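Local structure of cycloalternan-forming enzyme (5F7U) at residues L507-N511 / T548-G552; E268-Y272 / R559-P563. The protein belongs to the glycoside hydrolase family 31 enzymes, joining a TIM barrel to accessory beta domains and a family 6 carbohydrate-binding module. The protein carries 1 engineered substitution. All blocks are in the same frame, centred on the assembly; numbering follows the deposited sequence.

Interaction 1: L507-N511 / T548-G552; sequences LDFTN and TFSNG
Two loops of the family 31 TIM-barrel domain meet here through type I beta turns: D508 to N511, between strand 505-506 and helix 512-520, and F549 to G552, between barrel strand 534-536 and helix 555-577. N511 N to D508 O (3.0 Å) and G552 N to F549 O (2.9 Å) close them. CA atoms lie 6.5 Å apart for D508–F549 and 5.5 Å for N511–S550. L507 points away. D508, chi1 t, points across: its OD1 accepts T510 N at 2.8 Å, an Asx turn, and T510 OG1 at 2.6 Å, while its OD2 takes S550 N at 2.8 Å. F509 turns away. T510, chi1 p, sets its OG1 2.8 Å from S550 OG and 3.4 Å from N551 N, the latter a weak hydrogen bond. F549 (chi1 m) and S550 (chi1 p) direct CA-to-CB toward 507-511. N511, chi1 t, is the N-cap of helix 512-520, its OD1 accepting A514 N. Helix 555-577 backs the contact: M558 touches T510 and F549, and S569 meets F509, which packs edge-to-face on W518.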
loop_
_atom_site.group_PDB
_atom_site.type_symbol
_atom_site.label_atom_id
_atom_site.label_comp_id
_atom_site.label_asym_id
_atom_site.label_seq_id
_atom_site.Cartn_x
_atom_site.Cartn_y
_atom_site.Cartn_z
ATOM N N LEU A 507 3.391 23.032 14.763
ATOM C CA LEU A 507 4.508 22.676 15.632
ATOM C C LEU A 507 5.686 22.288 14.748
ATOM O O LEU A 507 5.539 21.504 13.814
ATOM C CB LEU A 507 4.113 21.521 16.573
ATOM C CG LEU A 507 5.027 21.111 17.740
ATOM C CD1 LEU A 507 6.220 20.254 17.326
ATOM C CD2 LEU A 507 5.467 22.327 18.564
ATOM N N ASP A 508 6.858 22.854 15.023
ATOM C CA ASP A 508 8.029 22.484 14.250
ATOM C C ASP A 508 8.593 21.144 14.718
ATOM O O ASP A 508 9.373 21.094 15.680
ATOM C CB ASP A 508 9.088 23.591 14.328
ATOM C CG ASP A 508 10.352 23.263 13.528
ATOM O OD1 ASP A 508 10.457 22.153 12.928
ATOM O OD2 ASP A 508 11.247 24.140 13.489
ATOM N N PHE A 509 8.209 20.063 14.031
ATOM C CA PHE A 509 8.653 18.712 14.394
ATOM C C PHE A 509 10.133 18.439 14.143
ATOM O O PHE A 509 10.637 17.391 14.541
ATOM C CB PHE A 509 7.721 17.627 13.811
ATOM C CG PHE A 509 6.408 17.560 14.522
ATOM C CD1 PHE A 509 6.279 16.819 15.701
ATOM C CD2 PHE A 509 5.313 18.299 14.065
ATOM C CE1 PHE A 509 5.066 16.788 16.392
ATOM C CE2 PHE A 509 4.100 18.266 14.745
ATOM C CZ PHE A 509 3.985 17.513 15.922
ATOM N N THR A 510 10.841 19.405 13.557
ATOM C CA THR A 510 12.310 19.309 13.415
ATOM C C THR A 510 13.036 19.753 14.689
ATOM O O THR A 510 14.251 19.549 14.831
ATOM C CB THR A 510 12.878 20.092 12.188
ATOM O OG1 THR A 510 12.923 21.504 12.436
ATOM C CG2 THR A 510 12.101 19.804 10.912
ATOM N N ASN A 511 12.284 20.367 15.603
ATOM C CA ASN A 511 12.829 21.004 16.788
ATOM C C ASN A 511 12.582 20.053 17.965
ATOM O O ASN A 511 11.457 19.934 18.427
ATOM C CB ASN A 511 12.143 22.376 16.961
ATOM C CG ASN A 511 12.614 23.155 18.186
ATOM O OD1 ASN A 511 13.100 22.585 19.163
ATOM N ND2 ASN A 511 12.422 24.469 18.149
ATOM N N THR A 548 10.599 28.669 7.488
ATOM C CA THR A 548 11.914 28.181 7.938
ATOM C C THR A 548 11.796 27.313 9.187
ATOM O O THR A 548 11.161 27.714 10.168
ATOM C CB THR A 548 12.872 29.361 8.235
ATOM O OG1 THR A 548 12.916 30.250 7.107
ATOM C CG2 THR A 548 14.306 28.854 8.560
ATOM N N PHE A 549 12.445 26.146 9.148
ATOM C CA PHE A 549 12.423 25.186 10.252
ATOM C C PHE A 549 13.727 25.208 11.051
ATOM O O PHE A 549 14.743 25.784 10.595
ATOM C CB PHE A 549 12.061 23.799 9.723
ATOM C CG PHE A 549 10.688 23.758 9.100
ATOM C CD1 PHE A 549 10.453 24.327 7.837
ATOM C CD2 PHE A 549 9.616 23.217 9.796
ATOM C CE1 PHE A 549 9.177 24.338 7.287
ATOM C CE2 PHE A 549 8.332 23.214 9.245
ATOM C CZ PHE A 549 8.114 23.774 7.986
ATOM N N SER A 550 13.702 24.600 12.239
ATOM C CA SER A 550 14.860 24.643 13.149
ATOM C C SER A 550 16.098 23.947 12.590
ATOM O O SER A 550 17.221 24.239 13.020
ATOM C CB SER A 550 14.501 24.063 14.511
ATOM O OG SER A 550 14.466 22.653 14.429
ATOM N N ASN A 551 15.881 23.019 11.658
ATOM C CA ASN A 551 16.953 22.320 10.964
ATOM C C ASN A 551 17.577 23.167 9.845
ATOM O O ASN A 551 18.453 22.692 9.136
ATOM C CB ASN A 551 16.487 20.937 10.452
ATOM C CG ASN A 551 15.417 21.019 9.357
ATOM O OD1 ASN A 551 14.966 22.103 8.976
ATOM N ND2 ASN A 551 15.006 19.870 8.858
ATOM N N GLY A 552 17.120 24.408 9.690
ATOM C CA GLY A 552 17.643 25.325 8.668
ATOM C C GLY A 552 17.007 25.161 7.297
ATOM O O GLY A 552 17.202 26.008 6.420
#

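Interaction 2: E268-Y272 / R559-P563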
loop_
_atom_site.group_PDB
_atom_site.type_symbol
_atom_site.label_atom_id
_atom_site.label_comp_id
_atom_site.label_asym_id
_atom_site.label_seq_id
_atom_site.Cartn_x
_atom_site.Cartn_y
_atom_site.Cartn_z
ATOM N N GLU A 268 3.516 14.027 -9.885
ATOM C CA GLU A 268 4.075 15.044 -8.989
ATOM C C GLU A 268 4.351 14.415 -7.630
ATOM O O GLU A 268 3.438 13.842 -7.026
ATOM C CB GLU A 268 3.070 16.185 -8.770
ATOM C CG GLU A 268 2.535 16.818 -10.038
ATOM C CD GLU A 268 3.590 17.446 -10.937
ATOM O OE1 GLU A 268 4.712 17.792 -10.494
ATOM O OE2 GLU A 268 3.272 17.636 -12.131
ATOM N N THR A 269 5.589 14.546 -7.158
ATOM C CA THR A 269 5.939 14.134 -5.815
ATOM C C THR A 269 5.646 15.323 -4.898
ATOM O O THR A 269 6.488 16.185 -4.665
ATOM C CB THR A 269 7.412 13.698 -5.704
ATOM O OG1 THR A 269 7.724 12.815 -6.791
ATOM C CG2 THR A 269 7.635 12.949 -4.368
ATOM N N TYR A 270 4.415 15.372 -4.418
ATOM C CA TYR A 270 3.927 16.558 -3.723
ATOM C C TYR A 270 2.770 16.123 -2.845
ATOM O O TYR A 270 1.704 15.732 -3.353
ATOM C CB TYR A 270 3.416 17.568 -4.764
ATOM C CG TYR A 270 3.056 18.929 -4.214
ATOM C CD1 TYR A 270 4.063 19.873 -3.901
ATOM C CD2 TYR A 270 1.713 19.312 -4.077
ATOM C CE1 TYR A 270 3.735 21.143 -3.434
ATOM C CE2 TYR A 270 1.378 20.575 -3.615
ATOM C CZ TYR A 270 2.382 21.480 -3.292
ATOM O OH TYR A 270 2.021 22.734 -2.846
ATOM N N VAL A 271 2.954 16.214 -1.537
ATOM C CA VAL A 271 1.869 15.846 -0.621
ATOM C C VAL A 271 0.769 16.909 -0.669
ATOM O O VAL A 271 1.050 18.116 -0.739
ATOM C CB VAL A 271 2.351 15.618 0.836
ATOM C CG1 VAL A 271 3.394 14.486 0.896
ATOM C CG2 VAL A 271 2.865 16.901 1.495
ATOM N N TYR A 272 -0.481 16.456 -0.637
ATOM C CA TYR A 272 -1.593 17.389 -0.717
ATOM C C TYR A 272 -2.826 16.788 -0.079
ATOM O O TYR A 272 -3.047 15.580 -0.175
ATOM C CB TYR A 272 -1.857 17.789 -2.179
ATOM C CG TYR A 272 -2.695 19.028 -2.323
ATOM C CD1 TYR A 272 -2.117 20.310 -2.294
ATOM C CD2 TYR A 272 -4.060 18.918 -2.500
ATOM C CE1 TYR A 272 -2.916 21.451 -2.435
ATOM C CE2 TYR A 272 -4.863 20.030 -2.623
ATOM C CZ TYR A 272 -4.295 21.283 -2.595
ATOM O OH TYR A 272 -5.177 22.338 -2.732
ATOM N N ARG A 559 8.050 20.660 2.802
ATOM C CA ARG A 559 6.636 20.311 2.602
ATOM C C ARG A 559 6.383 18.784 2.621
ATOM O O ARG A 559 5.508 18.317 3.376
ATOM C CB ARG A 559 6.011 20.934 1.353
ATOM C CG ARG A 559 4.556 20.481 1.238
ATOM C CD ARG A 559 3.814 21.178 0.149
ATOM N NE ARG A 559 2.458 20.636 0.016
ATOM C CZ ARG A 559 1.376 21.097 0.632
ATOM N NH1 ARG A 559 1.436 22.128 1.501
ATOM N NH2 ARG A 559 0.204 20.504 0.384
ATOM N N ASN A 560 7.135 18.011 1.829
ATOM C CA ASN A 560 6.891 16.569 1.763
ATOM C C ASN A 560 7.348 15.837 3.028
ATOM O O ASN A 560 6.759 14.820 3.422
ATOM C CB ASN A 560 7.552 15.942 0.531
ATOM C CG ASN A 560 6.904 16.396 -0.779
ATOM O OD1 ASN A 560 5.792 16.944 -0.793
ATOM N ND2 ASN A 560 7.584 16.141 -1.892
ATOM N N ARG A 561 8.395 16.372 3.649
ATOM C CA ARG A 561 9.014 15.769 4.837
ATOM C C ARG A 561 8.212 15.977 6.110
ATOM O O ARG A 561 8.151 15.082 6.966
ATOM C CB ARG A 561 10.458 16.296 4.998
ATOM C CG ARG A 561 11.229 15.802 6.240
ATOM C CD ARG A 561 11.231 14.281 6.411
ATOM N NE ARG A 561 11.709 13.589 5.214
ATOM C CZ ARG A 561 11.571 12.283 4.993
ATOM N NH1 ARG A 561 10.952 11.506 5.880
ATOM N NH2 ARG A 561 12.046 11.762 3.872
ATOM N N TYR A 562 7.632 17.163 6.252
ATOM C CA TYR A 562 6.905 17.534 7.471
ATOM C C TYR A 562 5.929 16.466 7.985
ATOM O O TYR A 562 5.994 16.113 9.178
ATOM C CB TYR A 562 6.198 18.883 7.292
ATOM C CG TYR A 562 5.536 19.330 8.579
ATOM C CD1 TYR A 562 6.262 20.040 9.550
ATOM C CD2 TYR A 562 4.185 19.049 8.829
ATOM C CE1 TYR A 562 5.661 20.422 10.740
ATOM C CE2 TYR A 562 3.572 19.436 10.023
ATOM C CZ TYR A 562 4.307 20.129 10.967
ATOM O OH TYR A 562 3.710 20.519 12.149
ATOM N N PRO A 563 5.021 15.942 7.111
ATOM C CA PRO A 563 4.102 14.947 7.675
ATOM C C PRO A 563 4.781 13.737 8.299
ATOM O O PRO A 563 4.299 13.242 9.335
ATOM C CB PRO A 563 3.234 14.531 6.464
ATOM C CG PRO A 563 4.022 14.996 5.252
ATOM C CD PRO A 563 4.638 16.278 5.720
#
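Helix 555-577 presents R559 and N560 to the chain where it leaves strand 266-269, with the CA atoms of V271 and N560 5.6 Å apart. T269 is the centre of an inverse gamma turn, so the backbone bends just where the helix side chains reach it. N560, chi1 m, brings its amide end alongside the backbone and uses both of its polar atoms: ND2 donates to T269 O at 3.0 Å, and OD1 accepts V271 N at 3.0 Å. R559 is extended, t at chi1, chi2 and chi3, with chi4 at 92° turning the guanidinium so that both NE (3.0 Å) and NH2 (2.8 Å) donate to V271 O. The same group lies flat on the ring of Y270, centres 4.7 Å apart and planes at 22°. The CB of Y270 points away, but its chi1 t rotamer brings the ring back over the arginine, and its OH is hydrogen-bonded to L17 N. Y272, chi1 t, brings CD1 to 3.5 Å from R559 NH2. V271, chi1 m, puts CG2 4.0 Å from R559 CG and 4.4 Å from P563 CG. R559 NH1 goes to V542 O, and W543 adds a cation-pi contact. The buried arginine charge is thus met by carbonyl oxygens and aromatic rings, and helix side chains hydrogen-bonded to T269 O, V271 N and V271 O join the mutarotase-like domain to the TIM barrel.

How the interactions relate
From the N terminus, the chain first reaches 268-272, at the exit of a strand in the mutarotase-like domain. It enters the barrel, passes 507-511, runs through helices 512-520 and 523-527 and barrel strand 534-536, and returns at 548-552, so that interaction 1 closes a loop of 36 residues within the barrel domain. Seven residues beyond G552, at R559, interaction 2 closes a far longer loop of 286 residues, which contains interaction 1 entirely and ties the two domains together. The centres are 16 Å apart, yet Y562 bridges them: its OH lies 2.7 Å from L507 O, probably hydrogen-bonded, and its CD1 is 3.8 Å from F549 CE2.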